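Local coordinates for Cas13d (uncultured Ruminococcus sp, PDB 6IV9), which binds CRISPR RNA and, as a Cas13d nuclease, probably uses its two HEPN domains to mature that RNA and to cleave target RNA, at residues L778-T781 with L782-C786; K799-R802 with L803-V807. The protein carries 2 engineered substitutions. All coordinates share one frame; numbering follows the deposited sequence.

Contact 1 (778-786) lies within helix 777-788, and contact 2 (799-807) follows it in the chain, covering the end of helix 795-799 and the start of helix 801-813. Their centres are 11 Å apart, and side chains of helices 777-788 and 801-813 pack directly: Cys786 CB lies 3.4 Å from Arg804 NE, and Cys783 SG is 3.9 Å from Val807 CG1. Their roles differ. Contact 2 touches the bound RNA, with Lys799 and Asn800 hydrogen-bonded to the backbone of G5 and U4 of chain B, whereas contact 1 is a largely buried stretch of helix whose nearest atom is about 11 Å from the nucleic acid. Contact 1 thus packs behind the RNA-binding helix start.

Contact 1 (L778-T781 with L782-C786); sequences LSQT and LCELC
Leu778 and Leu782, one helical turn apart, run alongside each other off the same face of the helix, with Leu778 CD2 3.6 Å from Leu782 CD1. Leu782 CG is anti to its carbonyl carbon (chi1 -65°), which brings it back to 3.2 Å from Leu778 O, one turn earlier. Thr781 and Leu785 pair in the same manner, but Thr781 CG2 and Leu785 CD1 meet more loosely, at 4.1 Å. Cut back to an alanine, Leu782 would lose CG and both methyls, which would probably open a gap beside Leu778 CD2 and against Tyr759 and Tyr899.

The polar framework is regular alpha-helical bonding: Leu782 N donates to Leu778 O (3.0 Å, N-H...O 168°), and Cys783 N, Glu784 N and Leu785 N follow suit to Ser779 O, Gln780 O and Thr781 O. Outside this framework, Thr781 OG1 hydrogen-bonds back to Ile777 O and Ser779 OG to Ser895 O. On the more exposed side, Gln780 and Glu784 extend together, their amide and carboxylate planes 32° apart; Gln780 CG is 3.9 Å from Glu784 OE1.

The helix is wedged between several others. Leu778 and Leu782 face Tyr759 of helix 713-760 and Tyr899, Leu782 and Cys783 reach Leu797, and Ser779 and Gln780 rest on Ile811 of helix 801-813.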
loop_
_atom_site.group_PDB
_atom_site.type_symbol
_atom_site.label_atom_id
_atom_site.label_comp_id
_atom_site.label_asym_id
_atom_site.label_seq_id
_atom_site.Cartn_x
_atom_site.Cartn_y
_atom_site.Cartn_z
ATOM N N LEU A 778 3.606 -27.388 10.305
ATOM C CA LEU A 778 4.963 -26.996 9.861
ATOM C C LEU A 778 5.855 -26.676 11.061
ATOM O O LEU A 778 6.927 -27.224 11.149
ATOM C CB LEU A 778 4.812 -25.752 8.991
ATOM C CG LEU A 778 5.694 -25.656 7.757
ATOM C CD1 LEU A 778 6.137 -24.241 7.506
ATOM C CD2 LEU A 778 6.851 -26.621 7.769
ATOM N N SER A 779 5.395 -25.819 11.958
ATOM C CA SER A 779 6.224 -25.466 13.128
ATOM C C SER A 779 6.492 -26.711 13.980
ATOM O O SER A 779 7.594 -26.878 14.433
ATOM C CB SER A 779 5.553 -24.417 13.943
ATOM O OG SER A 779 5.503 -23.213 13.234
ATOM N N GLN A 780 5.470 -27.529 14.183
ATOM C CA GLN A 780 5.603 -28.740 15.025
ATOM C C GLN A 780 6.619 -29.694 14.397
ATOM O O GLN A 780 7.538 -30.102 15.079
ATOM C CB GLN A 780 4.230 -29.394 15.034
ATOM C CG GLN A 780 3.993 -30.436 16.104
ATOM C CD GLN A 780 2.589 -30.955 15.903
ATOM O OE1 GLN A 780 1.616 -30.384 16.380
ATOM N NE2 GLN A 780 2.470 -32.021 15.137
ATOM N N THR A 781 6.475 -29.966 13.114
ATOM C CA THR A 781 7.397 -30.892 12.430
ATOM C C THR A 781 8.827 -30.350 12.443
ATOM O O THR A 781 9.717 -31.098 12.746
ATOM C CB THR A 781 6.930 -31.147 11.001
ATOM O OG1 THR A 781 5.614 -31.669 11.081
ATOM C CG2 THR A 781 7.821 -32.116 10.272
ATOM N N LEU A 782 9.020 -29.077 12.132
ATOM C CA LEU A 782 10.384 -28.501 12.119
ATOM C C LEU A 782 10.988 -28.489 13.521
ATOM O O LEU A 782 12.167 -28.690 13.622
ATOM C CB LEU A 782 10.340 -27.116 11.480
ATOM C CG LEU A 782 9.952 -27.119 10.007
ATOM C CD1 LEU A 782 9.877 -25.716 9.465
ATOM C CD2 LEU A 782 10.927 -27.950 9.212
ATOM N N CYS A 783 10.204 -28.184 14.546
ATOM C CA CYS A 783 10.741 -28.182 15.928
ATOM C C CYS A 783 11.165 -29.603 16.310
ATOM O O CYS A 783 12.232 -29.761 16.836
ATOM C CB CYS A 783 9.718 -27.667 16.929
ATOM S SG CYS A 783 9.466 -25.874 16.864
ATOM N N GLU A 784 10.349 -30.592 15.977
ATOM C CA GLU A 784 10.660 -32.003 16.314
ATOM C C GLU A 784 11.961 -32.426 15.629
ATOM O O GLU A 784 12.762 -33.079 16.268
ATOM C CB GLU A 784 9.534 -32.897 15.810
ATOM C CG GLU A 784 8.295 -32.874 16.675
ATOM C CD GLU A 784 7.102 -33.613 16.090
ATOM O OE1 GLU A 784 6.083 -33.680 16.762
ATOM O OE2 GLU A 784 7.198 -34.104 14.962
ATOM N N LEU A 785 12.145 -32.052 14.367
ATOM C CA LEU A 785 13.365 -32.412 13.609
ATOM C C LEU A 785 14.588 -31.770 14.258
ATOM O O LEU A 785 15.621 -32.400 14.266
ATOM C CB LEU A 785 13.221 -32.001 12.147
ATOM C CG LEU A 785 12.169 -32.777 11.374
ATOM C CD1 LEU A 785 11.944 -32.173 10.009
ATOM C CD2 LEU A 785 12.560 -34.234 11.262
ATOM N N CYS A 786 14.463 -30.549 14.760
ATOM C CA CYS A 786 15.639 -29.925 15.401
ATOM C C CYS A 786 16.028 -30.746 16.629
ATOM O O CYS A 786 17.197 -30.902 16.869
ATOM C CB CYS A 786 15.340 -28.504 15.850
ATOM S SG CYS A 786 15.286 -27.322 14.486
#

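Contact 2 (K799-R802 with L803-V807); sequences KNKR and LRKCV. With nucleotides of chain B.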
loop_
_atom_site.group_PDB
_atom_site.type_symbol
_atom_site.label_atom_id
_atom_site.label_comp_id
_atom_site.label_asym_id
_atom_site.label_seq_id
_atom_site.Cartn_x
_atom_site.Cartn_y
_atom_site.Cartn_z
ATOM N N LYS A 799 19.296 -22.955 15.307
ATOM C CA LYS A 799 20.269 -22.058 15.974
ATOM C C LYS A 799 19.800 -21.568 17.339
ATOM O O LYS A 799 20.645 -21.274 18.143
ATOM C CB LYS A 799 20.656 -20.891 15.073
ATOM C CG LYS A 799 21.333 -21.310 13.788
ATOM C CD LYS A 799 21.971 -20.174 13.074
ATOM C CE LYS A 799 23.103 -20.650 12.204
ATOM N NZ LYS A 799 23.771 -19.533 11.519
ATOM N N ASN A 800 18.503 -21.431 17.549
ATOM C CA ASN A 800 18.054 -20.841 18.830
ATOM C C ASN A 800 17.234 -21.865 19.604
ATOM O O ASN A 800 16.041 -21.894 19.445
ATOM C CB ASN A 800 17.294 -19.542 18.570
ATOM C CG ASN A 800 17.235 -18.646 19.783
ATOM O OD1 ASN A 800 16.880 -19.091 20.851
ATOM N ND2 ASN A 800 17.592 -17.393 19.616
ATOM N N LYS A 801 17.902 -22.654 20.434
ATOM C CA LYS A 801 17.198 -23.705 21.196
ATOM C C LYS A 801 16.178 -23.074 22.139
ATOM O O LYS A 801 15.109 -23.597 22.239
ATOM C CB LYS A 801 18.188 -24.618 21.924
ATOM C CG LYS A 801 17.547 -25.805 22.623
ATOM C CD LYS A 801 18.529 -26.720 23.319
ATOM C CE LYS A 801 18.841 -27.972 22.530
ATOM N NZ LYS A 801 20.041 -28.684 23.044
ATOM N N ARG A 802 16.515 -21.968 22.778
ATOM C CA ARG A 802 15.560 -21.362 23.727
ATOM C C ARG A 802 14.287 -20.932 22.998
ATOM O O ARG A 802 13.224 -21.250 23.480
ATOM C CB ARG A 802 16.187 -20.130 24.372
ATOM C CG ARG A 802 15.267 -19.419 25.347
ATOM C CD ARG A 802 15.929 -18.225 25.986
ATOM N NE ARG A 802 16.191 -17.130 25.070
ATOM C CZ ARG A 802 15.284 -16.273 24.625
ATOM N NH1 ARG A 802 14.039 -16.325 25.051
ATOM N NH2 ARG A 802 15.630 -15.352 23.759
ATOM N N LEU A 803 14.406 -20.220 21.883
ATOM C CA LEU A 803 13.189 -19.810 21.145
ATOM C C LEU A 803 12.468 -21.039 20.592
ATOM O O LEU A 803 11.267 -21.037 20.577
ATOM C CB LEU A 803 13.542 -18.768 20.084
ATOM C CG LEU A 803 13.945 -17.422 20.676
ATOM C CD1 LEU A 803 14.312 -16.423 19.601
ATOM C CD2 LEU A 803 12.855 -16.868 21.566
ATOM N N ARG A 804 13.202 -22.058 20.167
ATOM C CA ARG A 804 12.556 -23.281 19.635
ATOM C C ARG A 804 11.692 -23.908 20.733
ATOM O O ARG A 804 10.589 -24.300 20.445
ATOM C CB ARG A 804 13.612 -24.290 19.187
ATOM C CG ARG A 804 13.044 -25.587 18.643
ATOM C CD ARG A 804 13.980 -26.757 18.865
ATOM N NE ARG A 804 15.309 -26.350 18.469
ATOM C CZ ARG A 804 16.421 -26.974 18.771
ATOM N NH1 ARG A 804 17.571 -26.477 18.362
ATOM N NH2 ARG A 804 16.389 -28.087 19.475
ATOM N N LYS A 805 12.216 -23.969 21.950
ATOM C CA LYS A 805 11.487 -24.534 23.107
ATOM C C LYS A 805 10.255 -23.680 23.383
ATOM O O LYS A 805 9.231 -24.244 23.691
ATOM C CB LYS A 805 12.402 -24.596 24.327
ATOM C CG LYS A 805 13.459 -25.685 24.264
ATOM C CD LYS A 805 12.900 -26.987 23.760
ATOM C CE LYS A 805 13.936 -27.973 23.271
ATOM N NZ LYS A 805 13.426 -28.747 22.118
ATOM N N CYS A 806 10.386 -22.364 23.268
ATOM C CA CYS A 806 9.243 -21.447 23.499
ATOM C C CYS A 806 8.147 -21.728 22.473
ATOM O O CYS A 806 7.001 -21.788 22.853
ATOM C CB CYS A 806 9.683 -20.001 23.362
ATOM S SG CYS A 806 10.666 -19.419 24.761
ATOM N N VAL A 807 8.522 -21.910 21.215
ATOM C CA VAL A 807 7.531 -22.204 20.147
ATOM C C VAL A 807 6.845 -23.539 20.443
ATOM O O VAL A 807 5.678 -23.668 20.166
ATOM C CB VAL A 807 8.190 -22.194 18.760
ATOM C CG1 VAL A 807 7.289 -22.781 17.697
ATOM C CG2 VAL A 807 8.655 -20.805 18.381
ATOM P P U B 4 19.025 -15.445 16.492
ATOM O OP1 U B 4 18.894 -16.892 16.833
ATOM O OP2 U B 4 19.495 -14.473 17.450
ATOM O "O5'" U B 4 19.916 -15.276 15.204
ATOM C "C5'" U B 4 19.753 -16.173 14.068
ATOM C "C4'" U B 4 20.587 -15.709 12.910
ATOM O "O4'" U B 4 20.113 -14.409 12.398
ATOM C "C3'" U B 4 22.070 -15.450 13.196
ATOM O "O3'" U B 4 22.851 -16.643 13.195
ATOM C "C2'" U B 4 22.445 -14.562 12.022
ATOM O "O2'" U B 4 22.516 -15.283 10.805
ATOM C "C1'" U B 4 21.225 -13.642 11.956
ATOM N N1 U B 4 21.389 -12.473 12.838
ATOM C C2 U B 4 22.132 -11.417 12.352
ATOM O O2 U B 4 22.680 -11.432 11.252
ATOM N N3 U B 4 22.213 -10.335 13.192
ATOM C C4 U B 4 21.711 -10.223 14.461
ATOM O O4 U B 4 21.887 -9.179 15.091
ATOM C C5 U B 4 20.961 -11.358 14.900
ATOM C C6 U B 4 20.840 -12.424 14.097
ATOM P P G B 5 24.246 -16.687 14.076
ATOM O OP1 G B 5 24.633 -18.088 14.044
ATOM O OP2 G B 5 24.080 -15.983 15.319
ATOM O "O5'" G B 5 25.195 -15.802 13.180
ATOM C "C5'" G B 5 25.586 -16.317 11.893
ATOM C "C4'" G B 5 26.395 -15.348 11.104
ATOM O "O4'" G B 5 25.690 -14.097 10.878
ATOM C "C3'" G B 5 27.697 -14.893 11.738
ATOM O "O3'" G B 5 28.673 -15.909 11.661
ATOM C "C2'" G B 5 28.010 -13.698 10.863
ATOM O "O2'" G B 5 28.476 -14.047 9.566
ATOM C "C1'" G B 5 26.634 -13.038 10.828
ATOM N N9 G B 5 26.389 -12.117 11.938
ATOM C C8 G B 5 25.563 -12.264 13.018
ATOM N N7 G B 5 25.504 -11.190 13.762
ATOM C C5 G B 5 26.404 -10.314 13.178
ATOM C C6 G B 5 26.809 -9.016 13.580
ATOM O O6 G B 5 26.401 -8.347 14.531
ATOM N N1 G B 5 27.752 -8.486 12.710
ATOM C C2 G B 5 28.261 -9.130 11.613
ATOM N N2 G B 5 29.158 -8.451 10.888
ATOM N N3 G B 5 27.868 -10.327 11.213
ATOM C C4 G B 5 26.970 -10.870 12.062
#
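Asn800 N-caps helix 801-813 through Leu803 N and also hydrogen-bonds a phosphate of the RNA, its side-chain amide splitting the two tasks between its ends. Asn800 ND2 donates to OP1 of U4 of chain B (3.1 Å, N-H...O 162°), while Asn800 OD1 accepts from Leu803 N (2.9 Å), the donor standing well above the amide's carbonyl plane. Bonds at both ends hold the amide's rotation; with CG anti to the backbone N (chi1 -160°), OD1 reaches the Leu803 N-H of the first turn.

Next to it, Lys799 reaches along the RNA backbone: Lys799 NZ bonds OP1 of G5 of chain B at 3.0 Å and more weakly O3' of U4 of chain B. A long, weak ion pair also links NZ to Glu140, a residue of a magnesium site.

Leu803 lies across the Asn800 side chain, Leu803 CD1 3.4 Å from Asn800 ND2, so an apolar branch lies against the amide that carries the phosphate bond. Its other methyl, Leu803 CD2, lies 3.7 Å from Arg802 NH1, with CG over one face of that guanidinium.

Further out, Arg804 N and Lys805 N donate to Asn800 O and Lys801 O, starting the regular helix. A turn in the Arg804 chain (chi3 -47°) folds its guanidinium over the first turn; NE bonds Leu797 O, joining helix 801-813 to helix 795-799. Arg804 NH2 and Lys805 NZ both salt-bridge OD1 of Asp787, Lys805 NZ also pairs with Glu808, and Lys801 CA sits 3.8 Å above the plane of the Arg804 guanidinium, offset toward its rim.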